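Local coordinates for protein chitinase (Thermococcus chitonophagus, PDB 5XSW) that probably hydrolyses chitin as an endochitinase, and in this C-terminal piece of a longer protein binds sugars in a glycan pocket, at residues D270-H274 / D275-K279; E403-F406 / T407-Q411. All coordinates share one frame; numbering follows the deposited sequence.

Interaction 1 of 2, residues D270-H274 / D275-K279; sequences DTADH and DDYMK
Ala272 packs its CB against the phenol end of Tyr277, 3.5 Å from CZ. Just before it in the chain, Thr271 reaches the same phenol through a water. Water 2 bridges Thr271 OG1 and Tyr277 OH, giving its hydrogen to the phenol oxygen. Water 1 donates to the backbone O of Thr271 and to Asp276 OD2, whose main partner is Lys412 in a salt bridge. The Tyr277 hydroxyl is also hydrogen-bonded to Lys412 O, so the ring is held at its tip.

Asp273 caps the helix. Its CG lies anti to the backbone N (chi1 163°), and this carries OD2 forward over the first turn to accept from Asp276 N at 2.9 Å. The N-H meets OD2 on its anti side, 34° out of the carboxylate plane. Asp273 O takes Tyr277 N, and His274 O takes Met278 N at 2.9 Å.

His274 is gripped at both ring nitrogens. ND1 donates to Asp275 OD1 at 2.6 Å, using the anti lone pair of that oxygen. The oxygen lies in the ring plane, although ring and carboxylate planes are turned 63° apart. NE2 is hydrogen-bonded to Val252 O. These two bonds fix the rotation of the imidazole. Met278 CG sits over one face, 4.2 Å from the ring centroid, as a CH-pi contact. Asp275 OD2, the other carboxylate oxygen, comes close to Glu344 OE1 of the second subunit, a like-charge approach.

The whole is an aspartate N-cap on the short helix 274-278, with a His-carboxylate hydrogen bond beside it.

Interaction 2 of 2, residues E403-F406 / T407-Q411; sequences EYFF and TVVRQ
Residues 403-411 form about two and a half turns of helix 399-412, joined by regular i to i+4 bonds. Glu403 O has two donors, both from Thr407. The backbone N reaches it at 3.0 Å and the hydroxyl OG1 at 2.8 Å. They approach from opposite faces of the carbonyl plane. OG1 stands beside its own backbone N (chi1 -55°), which points the hydroxyl back along the helix. With an alanine in place of Thr407 the hydroxyl bond is lost, and Glu403 O would probably be left with the backbone N-H as its one donor from this position.

Tyr404 and Val408 meet at an oblique angle, with Tyr404 CE1 3.4 Å from Val408 CG2. The Tyr404 ring also meets Tyr187 edge-to-face. Phe405 receives Val409 CG2 over one face, 4.1 Å from the ring centroid, as a CH-pi contact. Its ring is packed edge-to-face with Phe453. Phe406 lies against Trp424 and Met428 of helix 421-439, and Arg410 makes a cation-pi contact with Trp424.

The chemistry is divided around the helix. The threonine hydroxyl is spent on a main-chain carbonyl, while methyls and aromatic rings pack against each other and against the neighbouring helices.

In the fold
Interaction 1 comes first along the chain and interaction 2 follows. Their centres lie about 15 Å apart and their nearest atoms about 5 Å apart, without touching. Both belong to the helical part of the chain, which follows the N-terminal beta strands. Helix 288-311 lies between them in sequence and packs against both: Tyr277 and Met278 rest on it from interaction 1, Tyr404, Phe405 and Val408 from interaction 2. Lys412, at the end of helix 399-412, reaches back to Asp276 and Tyr277. Only 270-279 meets the second subunit. A bound sugar, about 11 Å from the His274 side chain, is beyond direct contact. The shared helix and Lys412 tie both contacts into one helical domain.

Interaction 1 of 2, residues D270-H274 / D275-K279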
ATOM      1  N   ASP A 270      -5.705  13.074  -5.584  1.00 27.27           N
ATOM      2  CA  ASP A 270      -6.203  11.736  -5.896  1.00 29.32           C
ATOM      3  C   ASP A 270      -5.606  11.184  -7.191  1.00 29.94           C
ATOM      4  O   ASP A 270      -5.620   9.970  -7.383  1.00 34.40           O
ATOM      5  CB  ASP A 270      -7.750  11.753  -6.030  1.00 35.23           C
ATOM      6  CG  ASP A 270      -8.468  11.981  -4.667  1.00 43.23           C
ATOM      7  OD1 ASP A 270      -7.872  11.712  -3.602  1.00 42.71           O
ATOM      8  OD2 ASP A 270      -9.638  12.412  -4.668  1.00 45.32           O
ATOM      9  N   THR A 271      -5.091  12.082  -8.042  1.00 26.22           N
ATOM     10  CA  THR A 271      -4.506  11.703  -9.342  1.00 29.04           C
ATOM     11  C   THR A 271      -3.103  11.127  -9.212  1.00 32.57           C
ATOM     12  O   THR A 271      -2.559  10.607 -10.168  1.00 25.47           O
ATOM     13  CB  THR A 271      -4.409  12.900 -10.284  1.00 33.62           C
ATOM     14  OG1 THR A 271      -3.805  14.012  -9.595  1.00 33.62           O
ATOM     15  CG2 THR A 271      -5.805  13.310 -10.800  1.00 33.66           C
ATOM     16  N   ALA A 272      -2.491  11.222  -8.032  1.00 25.45           N
ATOM     17  CA  ALA A 272      -1.052  10.896  -7.912  1.00 24.11           C
ATOM     18  C   ALA A 272      -0.826   9.433  -8.262  1.00 24.79           C
ATOM     19  O   ALA A 272      -1.467   8.557  -7.705  1.00 27.06           O
ATOM     20  CB  ALA A 272      -0.535  11.165  -6.462  1.00 23.23           C
ATOM     21  N   ASP A 273       0.121   9.180  -9.136  1.00 28.09           N
ATOM     22  CA  ASP A 273       0.378   7.847  -9.651  1.00 28.99           C
ATOM     23  C   ASP A 273       1.818   7.425  -9.333  1.00 25.58           C
ATOM     24  O   ASP A 273       2.749   8.210  -9.534  1.00 25.83           O
ATOM     25  CB  ASP A 273       0.171   7.832 -11.195  1.00 34.44           C
ATOM     26  CG  ASP A 273       0.808   6.628 -11.823  1.00 34.49           C
ATOM     27  OD1 ASP A 273       0.289   5.519 -11.584  1.00 45.16           O
ATOM     28  OD2 ASP A 273       1.865   6.758 -12.452  1.00 31.27           O
ATOM     29  N   HIS A 274       2.002   6.190  -8.880  1.00 23.89           N
ATOM     30  CA  HIS A 274       3.318   5.703  -8.441  1.00 26.89           C
ATOM     31  C   HIS A 274       4.453   5.894  -9.466  1.00 31.94           C
ATOM     32  O   HIS A 274       5.517   6.539  -9.189  1.00 21.80           O
ATOM     33  CB  HIS A 274       3.207   4.218  -8.066  1.00 23.67           C
ATOM     34  CG  HIS A 274       4.540   3.559  -7.861  1.00 24.93           C
ATOM     35  ND1 HIS A 274       5.236   2.941  -8.887  1.00 24.68           N
ATOM     36  CD2 HIS A 274       5.326   3.467  -6.770  1.00 21.48           C
ATOM     37  CE1 HIS A 274       6.395   2.501  -8.428  1.00 25.82           C
ATOM     38  NE2 HIS A 274       6.452   2.759  -7.133  1.00 23.97           N
ATOM     39  N   ASP A 275       4.288   5.320 -10.664  1.00 27.76           N
ATOM     40  CA  ASP A 275       5.395   5.398 -11.640  1.00 29.61           C
ATOM     41  C   ASP A 275       5.632   6.863 -12.044  1.00 23.77           C
ATOM     42  O   ASP A 275       6.775   7.301 -12.180  1.00 26.29           O
ATOM     43  CB  ASP A 275       5.133   4.480 -12.912  1.00 33.37           C
ATOM     44  CG  ASP A 275       5.179   2.938 -12.589  1.00 36.05           C
ATOM     45  OD1 ASP A 275       5.138   2.501 -11.404  1.00 36.60           O
ATOM     46  OD2 ASP A 275       5.193   2.115 -13.540  1.00 41.45           O
ATOM     47  N   ASP A 276       4.582   7.656 -12.174  1.00 22.53           N
ATOM     48  CA  ASP A 276       4.801   9.045 -12.520  1.00 24.33           C
ATOM     49  C   ASP A 276       5.651   9.826 -11.456  1.00 22.78           C
ATOM     50  O   ASP A 276       6.441  10.738 -11.808  1.00 25.25           O
ATOM     51  CB  ASP A 276       3.467   9.775 -12.688  1.00 29.39           C
ATOM     52  CG  ASP A 276       3.658  11.274 -13.088  1.00 34.29           C
ATOM     53  OD1 ASP A 276       4.474  11.507 -13.990  1.00 38.78           O
ATOM     54  OD2 ASP A 276       3.015  12.222 -12.524  1.00 36.63           O
ATOM     55  N   TYR A 277       5.457   9.494 -10.171  1.00 23.56           N
ATOM     56  CA  TYR A 277       6.123  10.228  -9.076  1.00 22.67           C
ATOM     57  C   TYR A 277       7.508   9.674  -8.807  1.00 20.69           C
ATOM     58  O   TYR A 277       8.347  10.414  -8.333  1.00 22.74           O
ATOM     59  CB  TYR A 277       5.303  10.183  -7.765  1.00 21.18           C
ATOM     60  CG  TYR A 277       4.177  11.215  -7.729  1.00 24.53           C
ATOM     61  CD1 TYR A 277       3.250  11.320  -8.790  1.00 24.80           C
ATOM     62  CD2 TYR A 277       4.064  12.102  -6.664  1.00 23.65           C
ATOM     63  CE1 TYR A 277       2.243  12.252  -8.759  1.00 24.81           C
ATOM     64  CE2 TYR A 277       3.048  13.021  -6.603  1.00 23.61           C
ATOM     65  CZ  TYR A 277       2.145  13.106  -7.678  1.00 28.37           C
ATOM     66  OH  TYR A 277       1.126  14.022  -7.654  1.00 24.67           O
ATOM     67  N   MET A 278       7.751   8.380  -9.088  1.00 20.52           N
ATOM     68  CA  MET A 278       8.987   7.732  -8.652  1.00 19.19           C
ATOM     69  C   MET A 278       9.968   7.459  -9.822  1.00 22.28           C
ATOM     70  O   MET A 278      11.181   7.420  -9.622  1.00 22.87           O
ATOM     71  CB  MET A 278       8.721   6.389  -7.966  1.00 19.98           C
ATOM     72  CG  MET A 278       7.739   6.439  -6.721  1.00 24.62           C
ATOM     73  SD  MET A 278       8.308   7.782  -5.598  1.00 30.11           S
ATOM     74  CE  MET A 278       9.868   7.168  -5.307  1.00 23.55           C
ATOM     75  N   LYS A 279       9.443   7.214 -11.015  1.00 23.21           N
ATOM     76  CA  LYS A 279      10.313   6.706 -12.082  1.00 22.72           C
ATOM     77  C   LYS A 279      11.080   7.857 -12.788  1.00 20.87           C
ATOM     78  O   LYS A 279      10.497   8.677 -13.481  1.00 22.82           O
ATOM     79  CB  LYS A 279       9.480   5.901 -13.133  1.00 22.90           C
ATOM     80  CG  LYS A 279      10.398   5.241 -14.255  1.00 23.26           C
ATOM     81  CD  LYS A 279       9.414   4.596 -15.353  1.00 28.37           C
ATOM     82  CE  LYS A 279      10.231   3.885 -16.458  1.00 38.58           C
ATOM     83  NZ  LYS A 279       9.376   3.817 -17.685  1.00 47.52           N
TER
HETATM   84  O   HOH W   1       0.411  11.439 -11.319  1.00 30.08           O
HETATM   85  O   HOH W   2      -0.865  13.925  -9.785  1.00 30.47           O

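Interaction 2 of 2, residues E403-F406 / T407-Q411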
ATOM      1  N   GLU A 403      11.208  28.698 -11.230  1.00 32.69           N
ATOM      2  CA  GLU A 403       9.861  28.672 -11.740  1.00 27.45           C
ATOM      3  C   GLU A 403       9.401  27.248 -12.045  1.00 26.17           C
ATOM      4  O   GLU A 403       8.253  26.860 -11.786  1.00 29.06           O
ATOM      5  CB  GLU A 403       9.792  29.546 -13.022  1.00 30.61           C
ATOM      6  CG  GLU A 403       8.485  29.355 -13.761  1.00 34.36           C
ATOM      7  CD  GLU A 403       7.281  29.974 -13.049  1.00 49.24           C
ATOM      8  OE1 GLU A 403       7.474  30.980 -12.329  1.00 55.24           O
ATOM      9  OE2 GLU A 403       6.135  29.459 -13.210  1.00 52.70           O
ATOM     10  N   TYR A 404      10.284  26.511 -12.692  1.00 24.07           N
ATOM     11  CA  TYR A 404      10.007  25.121 -13.055  1.00 28.57           C
ATOM     12  C   TYR A 404       9.738  24.294 -11.775  1.00 26.53           C
ATOM     13  O   TYR A 404       8.731  23.576 -11.632  1.00 26.06           O
ATOM     14  CB  TYR A 404      11.219  24.568 -13.830  1.00 27.65           C
ATOM     15  CG  TYR A 404      11.128  23.064 -14.005  1.00 33.61           C
ATOM     16  CD1 TYR A 404      10.052  22.477 -14.669  1.00 28.97           C
ATOM     17  CD2 TYR A 404      12.108  22.239 -13.477  1.00 31.96           C
ATOM     18  CE1 TYR A 404       9.974  21.077 -14.798  1.00 34.44           C
ATOM     19  CE2 TYR A 404      12.044  20.874 -13.614  1.00 30.91           C
ATOM     20  CZ  TYR A 404      10.985  20.300 -14.268  1.00 28.73           C
ATOM     21  OH  TYR A 404      10.978  18.913 -14.346  1.00 36.21           O
ATOM     22  N   PHE A 405      10.651  24.429 -10.827  1.00 28.52           N
ATOM     23  CA  PHE A 405      10.507  23.739  -9.540  1.00 25.69           C
ATOM     24  C   PHE A 405       9.136  23.977  -8.921  1.00 29.54           C
ATOM     25  O   PHE A 405       8.416  23.017  -8.597  1.00 24.15           O
ATOM     26  CB  PHE A 405      11.618  24.160  -8.586  1.00 24.00           C
ATOM     27  CG  PHE A 405      11.502  23.487  -7.240  1.00 24.15           C
ATOM     28  CD1 PHE A 405      11.907  22.157  -7.084  1.00 25.25           C
ATOM     29  CD2 PHE A 405      10.935  24.155  -6.154  1.00 25.24           C
ATOM     30  CE1 PHE A 405      11.757  21.506  -5.853  1.00 24.30           C
ATOM     31  CE2 PHE A 405      10.791  23.500  -4.915  1.00 27.89           C
ATOM     32  CZ  PHE A 405      11.223  22.188  -4.777  1.00 26.34           C
ATOM     33  N   PHE A 406       8.680  25.233  -8.829  1.00 28.19           N
ATOM     34  CA  PHE A 406       7.394  25.447  -8.185  1.00 27.40           C
ATOM     35  C   PHE A 406       6.173  25.048  -9.029  1.00 27.59           C
ATOM     36  O   PHE A 406       5.176  24.664  -8.464  1.00 28.75           O
ATOM     37  CB  PHE A 406       7.236  26.912  -7.718  1.00 31.00           C
ATOM     38  CG  PHE A 406       8.038  27.218  -6.502  1.00 26.40           C
ATOM     39  CD1 PHE A 406       7.588  26.826  -5.253  1.00 29.56           C
ATOM     40  CD2 PHE A 406       9.277  27.838  -6.599  1.00 26.35           C
ATOM     41  CE1 PHE A 406       8.340  27.070  -4.090  1.00 28.95           C
ATOM     42  CE2 PHE A 406      10.041  28.082  -5.427  1.00 27.70           C
ATOM     43  CZ  PHE A 406       9.571  27.679  -4.180  1.00 27.99           C
ATOM     44  N   THR A 407       6.262  25.144 -10.361  1.00 27.81           N
ATOM     45  CA  THR A 407       5.246  24.547 -11.246  1.00 26.49           C
ATOM     46  C   THR A 407       5.057  23.049 -10.972  1.00 25.05           C
ATOM     47  O   THR A 407       3.942  22.574 -10.872  1.00 26.89           O
ATOM     48  CB  THR A 407       5.653  24.735 -12.741  1.00 32.20           C
ATOM     49  OG1 THR A 407       5.869  26.129 -12.982  1.00 34.52           O
ATOM     50  CG2 THR A 407       4.590  24.247 -13.682  1.00 32.49           C
ATOM     51  N   VAL A 408       6.151  22.312 -10.892  1.00 25.22           N
ATOM     52  CA  VAL A 408       6.039  20.873 -10.589  1.00 26.11           C
ATOM     53  C   VAL A 408       5.434  20.679  -9.198  1.00 24.93           C
ATOM     54  O   VAL A 408       4.498  19.854  -8.974  1.00 24.67           O
ATOM     55  CB  VAL A 408       7.418  20.192 -10.685  1.00 26.40           C
ATOM     56  CG1 VAL A 408       7.270  18.685 -10.242  1.00 24.83           C
ATOM     57  CG2 VAL A 408       7.957  20.304 -12.181  1.00 27.08           C
ATOM     58  N   VAL A 409       5.907  21.459  -8.224  1.00 27.76           N
ATOM     59  CA  VAL A 409       5.315  21.300  -6.889  1.00 25.49           C
ATOM     60  C   VAL A 409       3.797  21.531  -6.951  1.00 26.35           C
ATOM     61  O   VAL A 409       2.990  20.797  -6.378  1.00 28.96           O
ATOM     62  CB  VAL A 409       5.972  22.252  -5.863  1.00 25.97           C
ATOM     63  CG1 VAL A 409       5.191  22.198  -4.540  1.00 27.59           C
ATOM     64  CG2 VAL A 409       7.430  21.779  -5.616  1.00 25.62           C
ATOM     65  N   ARG A 410       3.396  22.563  -7.673  1.00 28.69           N
ATOM     66  CA  ARG A 410       1.950  22.841  -7.769  1.00 26.00           C
ATOM     67  C   ARG A 410       1.174  21.740  -8.492  1.00 22.02           C
ATOM     68  O   ARG A 410       0.017  21.446  -8.138  1.00 27.97           O
ATOM     69  CB  ARG A 410       1.716  24.159  -8.516  1.00 32.37           C
ATOM     70  CG  ARG A 410       0.280  24.667  -8.391  1.00 37.58           C
ATOM     71  CD  ARG A 410       0.178  26.083  -8.911  1.00 54.87           C
ATOM     72  NE  ARG A 410      -1.169  26.633  -8.738  1.00 65.08           N
ATOM     73  CZ  ARG A 410      -1.620  27.707  -9.390  1.00 60.65           C
ATOM     74  NH1 ARG A 410      -0.826  28.351 -10.249  1.00 54.65           N
ATOM     75  NH2 ARG A 410      -2.864  28.135  -9.181  1.00 65.26           N
ATOM     76  N   GLN A 411       1.783  21.153  -9.517  1.00 29.23           N
ATOM     77  CA  GLN A 411       1.147  20.043 -10.244  1.00 28.83           C
ATOM     78  C   GLN A 411       1.046  18.763  -9.434  1.00 31.09           C
ATOM     79  O   GLN A 411       0.093  17.980  -9.580  1.00 28.01           O
ATOM     80  CB  GLN A 411       1.929  19.699 -11.511  1.00 32.05           C
ATOM     81  CG  GLN A 411       1.879  20.785 -12.609  1.00 43.96           C
ATOM     82  CD  GLN A 411       2.896  20.526 -13.762  1.00 44.97           C
ATOM     83  OE1 GLN A 411       3.609  19.505 -13.778  1.00 53.64           O
ATOM     84  NE2 GLN A 411       2.952  21.456 -14.715  1.00 53.07           N
TER